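Local coordinates for protein glycoside Hydrolase Family 43_12 (Metagenome, PDB 7JVH) that probably hydrolyses glycosidic bonds in plant cell-wall polysaccharides, as a glycoside hydrolase of family 43, subfamily 12, from a gut metagenome, at residues A[45-48]-A[52-55]. Numbering follows the deposited sequence.
Sequences NPLK and FYSP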
loop_
_atom_site.group_PDB
_atom_site.type_symbol
_atom_site.label_atom_id
_atom_site.label_comp_id
_atom_site.label_asym_id
_atom_site.label_seq_id
_atom_site.Cartn_x
_atom_site.Cartn_y
_atom_site.Cartn_z
ATOM N N ASN A 45 1.890 7.786 23.908
ATOM C CA ASN A 45 0.555 8.358 23.817
ATOM C C ASN A 45 -0.480 7.246 23.933
ATOM O O ASN A 45 -1.088 6.866 22.935
ATOM C CB ASN A 45 0.371 9.086 22.479
ATOM C CG ASN A 45 1.319 10.245 22.292
ATOM O OD1 ASN A 45 0.954 11.393 22.576
ATOM N ND2 ASN A 45 2.530 9.965 21.769
ATOM N N PRO A 46 -0.679 6.657 25.137
ATOM C CA PRO A 46 -1.737 5.669 25.339
ATOM C C PRO A 46 -3.127 6.257 25.070
ATOM O O PRO A 46 -3.361 7.457 25.308
ATOM C CB PRO A 46 -1.600 5.310 26.835
ATOM C CG PRO A 46 -0.788 6.404 27.438
ATOM C CD PRO A 46 0.122 6.881 26.349
ATOM N N LEU A 47 -4.034 5.399 24.589
ATOM C CA LEU A 47 -5.387 5.792 24.224
ATOM C C LEU A 47 -6.294 5.978 25.448
ATOM O O LEU A 47 -6.268 5.174 26.375
ATOM C CB LEU A 47 -6.016 4.749 23.288
ATOM C CG LEU A 47 -5.354 4.535 21.917
ATOM C CD1 LEU A 47 -5.839 3.257 21.246
ATOM C CD2 LEU A 47 -5.604 5.738 21.027
ATOM N N LYS A 48 -7.097 7.047 25.426
ATOM C CA LYS A 48 -8.261 7.178 26.280
ATOM C C LYS A 48 -9.388 6.346 25.679
ATOM O O LYS A 48 -9.359 6.039 24.495
ATOM C CB LYS A 48 -8.690 8.643 26.401
ATOM C CG LYS A 48 -7.774 9.475 27.281
ATOM C CD LYS A 48 -8.096 10.955 27.160
ATOM C CE LYS A 48 -7.200 11.783 28.075
ATOM N NZ LYS A 48 -7.469 13.237 27.848
ATOM N N PHE A 52 -8.572 6.832 19.109
ATOM C CA PHE A 52 -8.021 5.839 18.156
ATOM C C PHE A 52 -6.777 6.437 17.516
ATOM O O PHE A 52 -6.612 7.643 17.547
ATOM C CB PHE A 52 -9.035 5.414 17.096
ATOM C CG PHE A 52 -9.289 6.399 15.986
ATOM C CD1 PHE A 52 -10.014 7.551 16.214
ATOM C CD2 PHE A 52 -8.836 6.163 14.703
ATOM C CE1 PHE A 52 -10.280 8.437 15.190
ATOM C CE2 PHE A 52 -9.083 7.067 13.690
ATOM C CZ PHE A 52 -9.802 8.204 13.934
ATOM N N TYR A 53 -5.896 5.573 17.034
ATOM C CA TYR A 53 -4.687 5.981 16.332
ATOM C C TYR A 53 -4.961 6.156 14.836
ATOM O O TYR A 53 -5.649 5.335 14.229
ATOM C CB TYR A 53 -3.588 4.935 16.548
ATOM C CG TYR A 53 -3.073 4.845 17.982
ATOM C CD1 TYR A 53 -2.601 5.974 18.642
ATOM C CD2 TYR A 53 -3.022 3.628 18.660
ATOM C CE1 TYR A 53 -2.097 5.902 19.917
ATOM C CE2 TYR A 53 -2.522 3.545 19.947
ATOM C CZ TYR A 53 -2.065 4.688 20.573
ATOM O OH TYR A 53 -1.581 4.652 21.856
ATOM N N SER A 54 -4.337 7.234 14.376
ATOM C CA SER A 54 -4.237 7.707 12.985
ATOM C C SER A 54 -2.763 7.922 12.649
ATOM O O SER A 54 -2.122 8.802 13.182
ATOM C CB SER A 54 -5.039 8.925 12.733
ATOM O OG SER A 54 -5.093 9.182 11.351
ATOM N N PRO A 55 -2.295 7.061 11.527
ATOM C CA PRO A 55 -2.993 6.310 10.477
ATOM C C PRO A 55 -3.747 5.045 10.884
ATOM O O PRO A 55 -3.256 4.245 11.681
ATOM C CB PRO A 55 -1.845 5.907 9.551
ATOM C CG PRO A 55 -0.657 5.800 10.437
ATOM C CD PRO A 55 -0.833 6.912 11.439
#
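Leu-47 lies over one face of the Tyr-53 ring, and the hydroxyl of that ring is bonded to the backbone of Asn-45, so a single aromatic side chain is held by both its face and its tip. The apolar packing is tight over the face: Leu-47 CD2 sits 3.6 Å from the centroid of the Tyr-53 ring and only 10° off its normal, a CH-pi contact. The other branch serves the ring's rim, with Leu-47 CD1 3.6 Å from Tyr-53 CE2. Leucine suits the place because its forked end can spread over a flat ring; with CG anti to the carbonyl carbon (chi1 -63°), that fork is carried onto the tyrosine. At the phenol end, Tyr-53 OH donates to Asn-45 O at 2.5 Å, with the oxygen near the ring plane but the donor tilted 32° from the carbonyl plane. Tyr-42 adds an edge-to-face ring contact, and Lys-360 of the paired strand 360-362 also touches the tyrosine.

The outer side is looser. Pro-46 is exposed, with its CB pointing away from segment 52-55, and approaches the phenol oxygen most closely through its CA, while the Lys-48 side chain leads off from the contact. A phenylalanine in place of Tyr-53 would probably keep the leucine packing but leave Asn-45 O without this donor, freeing the loop to shift. Tyrosine thus combines an apolar face with a polar tip, structurally tying the irregular segment after helix 40-43 to the short strand 51-53, which leads into the five-bladed beta-propeller of family 43, through dispersion and one backbone-directed hydrogen bond.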